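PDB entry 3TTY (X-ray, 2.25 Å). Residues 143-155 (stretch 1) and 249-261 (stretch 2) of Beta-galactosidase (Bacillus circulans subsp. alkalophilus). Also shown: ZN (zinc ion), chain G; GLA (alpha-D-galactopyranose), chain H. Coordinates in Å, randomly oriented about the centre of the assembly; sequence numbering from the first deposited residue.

Stretch 1 143-155: VMWHVSNEYGGYC
Stretch 2 249-261: VTTNLMGFYPELD

Two parallel strands begin this contact, and a loop-on-loop lock finishes it; together they bury 892 Å², both sides summed. V143, in a strand that begins earlier in the chain but with psi near -8 (phi/psi -109/-8), lies out of reach. M144 (-166/138; chi t, p, p) has its CA-to-CB bond sideways, but its bent side chain returns SD to 3.8 Å from T250 CG2.

W145 (-97/137) pairs with V249, CA to CA 4.6 Å, and H146 (-117/90) with T250, CA to CA 5.4 Å. T250 N donates to W145 O at 2.9 Å, and V147 N donates to T250 O at 2.9 Å, both at 166°. W145 (chi1 m) and V249 (chi1 t) share one sheet face, W145 CB lying 4.2 Å from V249 CG1, while the indole end leads away. H146 (t) and T250 (t) take the other face; the imidazole swings back, H146 NE2 lying 3.6 Å from N252 ND2.

V147 (-71/125, t) points toward stretch 2 and sets CG2 3.5 Å from V249 CG1, a small branched pair suited to this buried space. V147 O accepts from T251 OG1 at 2.8 Å, so a threonine hydroxyl continues the bonding. S148 then turns the chain at 54/-145.

N149 (-165/130, chi1 t) and N252 (-95/121, chi1 p) form a buried polar pair. N252 ND2 donates to N149 OD1 at 2.7 Å, and N252 OD1 accepts from E150 N at 2.9 Å, 169°: one amide uses both its ends. N149 ND2 donates to galactose O2 at 3.1 Å and is also bonded elsewhere in the structure. E150 (30/69; m, t, chi3 -26°) has its CA-to-CB bond sideways; its carboxylate sets OE1 3.3 Å from M254 SD and OE2 3.2 Å from galactose O1.

A water accepts from Y151 N (3.0 Å from its O) and donates to T251 OG1 (2.9 Å) and N252 O (2.7 Å), linking the two stretches. Y151 (-49/138, m) rests its CB 4.4 Å from L260 CD2.

G152 (169/175) suits glycine: a CB would sit 2.5 Å from Y257 OH and jam against the preceding carbonyl. G153, at positive phi (80/152), donates N to Y257 OH at 2.8 Å and weakly to E259 OE1 at 3.3 Å. Y257 (t) points toward stretch 1, its OH donating to E259 OE1 at a very short 2.5 Å.

Y154 (-106/155, m) reaches back so that OH donates to E259 O at 2.6 Å, with E259 OE2 over one ring face.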

# COMPACT_ATOMS: atom_id res chain seq x y z
N VAL A 143 33.56 31.18 6.41
CA VAL A 143 33.15 31.38 7.78
C VAL A 143 32.63 30.09 8.41
O VAL A 143 32.34 30.05 9.62
CB VAL A 143 32.03 32.44 7.86
CG1 VAL A 143 32.59 33.85 7.61
CG2 VAL A 143 30.93 32.11 6.84
N MET A 144 32.48 29.06 7.59
CA MET A 144 31.84 27.82 8.03
C MET A 144 32.11 26.69 7.04
O MET A 144 32.08 26.92 5.83
CB MET A 144 30.33 28.04 8.19
CG MET A 144 29.54 26.84 8.69
SD MET A 144 29.86 26.36 10.42
CE MET A 144 29.52 27.88 11.29
N TRP A 145 32.40 25.49 7.55
CA TRP A 145 32.47 24.29 6.71
C TRP A 145 31.15 23.54 6.79
O TRP A 145 30.59 23.35 7.86
CB TRP A 145 33.61 23.35 7.14
CG TRP A 145 35.00 23.81 6.77
CD1 TRP A 145 35.92 24.35 7.61
CD2 TRP A 145 35.62 23.75 5.48
NE1 TRP A 145 37.07 24.64 6.92
CE2 TRP A 145 36.91 24.28 5.61
CE3 TRP A 145 35.20 23.31 4.22
CZ2 TRP A 145 37.80 24.38 4.54
CZ3 TRP A 145 36.08 23.41 3.16
CH2 TRP A 145 37.36 23.94 3.32
N HIS A 146 30.69 23.08 5.63
CA HIS A 146 29.42 22.38 5.49
C HIS A 146 29.76 20.96 5.01
O HIS A 146 29.85 20.69 3.80
CB HIS A 146 28.55 23.18 4.50
CG HIS A 146 27.24 22.54 4.13
ND1 HIS A 146 27.12 21.23 3.74
CD2 HIS A 146 26.00 23.09 4.00
CE1 HIS A 146 25.86 20.98 3.41
NE2 HIS A 146 25.16 22.08 3.56
N VAL A 147 29.97 20.06 5.97
CA VAL A 147 30.40 18.69 5.67
C VAL A 147 29.29 17.88 5.03
O VAL A 147 28.18 17.77 5.58
CB VAL A 147 30.85 17.94 6.94
CG1 VAL A 147 31.06 16.45 6.64
CG2 VAL A 147 32.11 18.58 7.50
N SER A 148 29.58 17.32 3.86
CA SER A 148 28.61 16.47 3.17
C SER A 148 27.29 17.25 3.00
O SER A 148 27.30 18.46 2.77
CB SER A 148 28.39 15.18 3.96
OG SER A 148 27.71 14.19 3.21
N ASN A 149 26.17 16.54 3.09
CA ASN A 149 24.85 17.14 3.06
C ASN A 149 23.82 16.12 3.55
O ASN A 149 23.80 14.98 3.08
CB ASN A 149 24.47 17.60 1.65
CG ASN A 149 23.23 18.47 1.65
OD1 ASN A 149 23.24 19.58 2.19
ND2 ASN A 149 22.15 17.98 1.06
N GLU A 150 22.99 16.53 4.50
CA GLU A 150 21.97 15.67 5.10
C GLU A 150 22.33 14.16 5.15
O GLU A 150 21.76 13.34 4.44
CB GLU A 150 20.61 15.86 4.40
CG GLU A 150 20.02 17.25 4.52
CD GLU A 150 18.52 17.30 4.22
OE1 GLU A 150 18.01 16.42 3.47
OE2 GLU A 150 17.84 18.21 4.74
N TYR A 151 23.30 13.81 5.99
CA TYR A 151 23.57 12.41 6.31
C TYR A 151 22.28 11.66 6.69
O TYR A 151 21.43 12.19 7.41
CB TYR A 151 24.54 12.33 7.47
CG TYR A 151 25.99 12.63 7.17
CD1 TYR A 151 26.75 11.75 6.43
CD2 TYR A 151 26.61 13.78 7.66
CE1 TYR A 151 28.08 12.00 6.18
CE2 TYR A 151 27.95 14.04 7.42
CZ TYR A 151 28.68 13.13 6.67
OH TYR A 151 30.01 13.36 6.41
N GLY A 152 22.12 10.44 6.21
CA GLY A 152 20.90 9.70 6.53
C GLY A 152 20.69 8.44 5.73
O GLY A 152 21.45 8.13 4.82
N GLY A 153 19.64 7.69 6.09
CA GLY A 153 19.36 6.41 5.47
C GLY A 153 20.24 5.30 6.04
O GLY A 153 21.35 5.55 6.50
N TYR A 154 19.74 4.07 6.01
CA TYR A 154 20.49 2.93 6.51
C TYR A 154 21.01 2.09 5.37
O TYR A 154 20.45 2.12 4.27
CB TYR A 154 19.63 2.06 7.42
CG TYR A 154 19.22 2.74 8.68
CD1 TYR A 154 20.03 3.69 9.28
CD2 TYR A 154 18.01 2.44 9.28
CE1 TYR A 154 19.65 4.31 10.44
CE2 TYR A 154 17.62 3.07 10.44
CZ TYR A 154 18.45 4.01 11.02
OH TYR A 154 18.06 4.63 12.19
N CYS A 155 22.09 1.36 5.63
CA CYS A 155 22.66 0.43 4.67
C CYS A 155 22.71 -0.95 5.31
O CYS A 155 22.90 -1.08 6.52
CB CYS A 155 24.06 0.88 4.28
SG CYS A 155 24.86 -0.23 3.07
N VAL A 249 32.88 23.97 11.98
CA VAL A 249 32.44 22.90 11.10
C VAL A 249 31.06 22.44 11.51
O VAL A 249 30.80 22.23 12.71
CB VAL A 249 33.37 21.68 11.20
CG1 VAL A 249 32.93 20.61 10.20
CG2 VAL A 249 34.83 22.09 10.99
N THR A 250 30.18 22.29 10.53
CA THR A 250 28.85 21.76 10.79
C THR A 250 28.45 20.78 9.69
O THR A 250 29.17 20.61 8.70
CB THR A 250 27.80 22.88 10.88
OG1 THR A 250 26.57 22.35 11.36
CG2 THR A 250 27.56 23.53 9.52
N THR A 251 27.31 20.14 9.89
CA THR A 251 26.63 19.45 8.81
C THR A 251 25.14 19.71 9.02
O THR A 251 24.74 20.10 10.11
CB THR A 251 26.97 17.92 8.76
OG1 THR A 251 26.35 17.34 7.61
CG2 THR A 251 26.50 17.20 10.04
N ASN A 252 24.33 19.58 7.97
CA ASN A 252 22.94 20.03 8.10
C ASN A 252 21.95 18.92 8.49
O ASN A 252 21.82 17.91 7.79
CB ASN A 252 22.47 20.82 6.86
CG ASN A 252 22.73 20.09 5.55
OD1 ASN A 252 23.52 19.16 5.49
ND2 ASN A 252 22.06 20.53 4.48
N LEU A 253 21.27 19.13 9.62
CA LEU A 253 20.41 18.11 10.21
C LEU A 253 18.94 18.34 9.86
O LEU A 253 18.58 19.39 9.31
CB LEU A 253 20.57 18.07 11.74
CG LEU A 253 22.00 18.18 12.27
CD1 LEU A 253 22.01 18.03 13.78
CD2 LEU A 253 22.92 17.17 11.62
N MET A 254 18.09 17.38 10.22
CA MET A 254 16.72 17.38 9.72
C MET A 254 15.67 17.37 10.83
O MET A 254 14.62 16.77 10.69
CB MET A 254 16.51 16.23 8.73
CG MET A 254 17.37 16.39 7.48
SD MET A 254 17.35 14.99 6.35
CE MET A 254 18.42 13.85 7.22
N GLY A 255 15.98 18.04 11.94
CA GLY A 255 15.02 18.20 13.01
C GLY A 255 14.65 16.88 13.66
O GLY A 255 15.51 16.16 14.17
N PHE A 256 13.36 16.56 13.62
CA PHE A 256 12.83 15.34 14.22
C PHE A 256 12.98 14.11 13.32
O PHE A 256 12.22 13.15 13.44
CB PHE A 256 11.38 15.54 14.63
CG PHE A 256 11.22 16.15 16.00
CD1 PHE A 256 11.18 15.35 17.13
CD2 PHE A 256 11.15 17.53 16.15
CE1 PHE A 256 11.04 15.90 18.39
CE2 PHE A 256 11.02 18.09 17.41
CZ PHE A 256 10.97 17.28 18.53
N TYR A 257 13.95 14.16 12.41
CA TYR A 257 14.30 13.02 11.58
C TYR A 257 14.51 11.80 12.48
O TYR A 257 15.30 11.85 13.43
CB TYR A 257 15.57 13.36 10.79
CG TYR A 257 16.13 12.28 9.89
CD1 TYR A 257 15.35 11.68 8.90
CD2 TYR A 257 17.46 11.88 10.00
CE1 TYR A 257 15.88 10.70 8.06
CE2 TYR A 257 18.00 10.91 9.17
CZ TYR A 257 17.21 10.32 8.20
OH TYR A 257 17.76 9.35 7.38
N PRO A 258 13.82 10.69 12.17
CA PRO A 258 13.83 9.55 13.09
C PRO A 258 15.10 8.67 13.08
O PRO A 258 15.32 7.97 14.07
CB PRO A 258 12.60 8.72 12.66
CG PRO A 258 12.27 9.17 11.27
CD PRO A 258 12.81 10.57 11.11
N GLU A 259 15.91 8.72 12.03
CA GLU A 259 16.93 7.68 11.84
C GLU A 259 18.30 7.91 12.49
O GLU A 259 19.11 6.99 12.56
CB GLU A 259 17.09 7.38 10.34
CG GLU A 259 15.84 6.77 9.72
CD GLU A 259 16.04 6.37 8.29
OE1 GLU A 259 16.76 7.10 7.56
OE2 GLU A 259 15.49 5.33 7.87
N LEU A 260 18.56 9.11 12.97
CA LEU A 260 19.85 9.42 13.57
C LEU A 260 19.69 10.00 14.97
O LEU A 260 18.78 10.79 15.23
CB LEU A 260 20.60 10.42 12.68
CG LEU A 260 21.62 9.89 11.66
CD1 LEU A 260 21.48 8.41 11.37
CD2 LEU A 260 21.61 10.73 10.38
N ASP A 261 20.59 9.63 15.88
CA ASP A 261 20.57 10.16 17.24
C ASP A 261 21.30 11.50 17.28
O ASP A 261 22.49 11.55 17.54
CB ASP A 261 21.24 9.17 18.20
CG ASP A 261 21.15 9.61 19.65
OD1 ASP A 261 20.72 10.76 19.92
OD2 ASP A 261 21.53 8.79 20.51
ZN ZN G . 27.01 -0.56 4.03
C1 GLA H . 17.19 19.37 1.73
C2 GLA H . 18.56 19.36 1.01
C3 GLA H . 18.67 20.44 -0.08
C4 GLA H . 17.42 20.37 -0.94
C5 GLA H . 16.18 20.47 -0.05
C6 GLA H . 14.93 20.47 -0.95
O1 GLA H . 16.96 20.48 2.61
O2 GLA H . 19.61 19.54 1.94
O3 GLA H . 19.82 20.24 -0.93
O4 GLA H . 17.44 19.09 -1.57
O5 GLA H . 16.11 19.32 0.80
O6 GLA H . 13.80 20.95 -0.21
O HOH W 1 23.76 16.05 7.90
O HOH W 2 16.97 3.96 5.72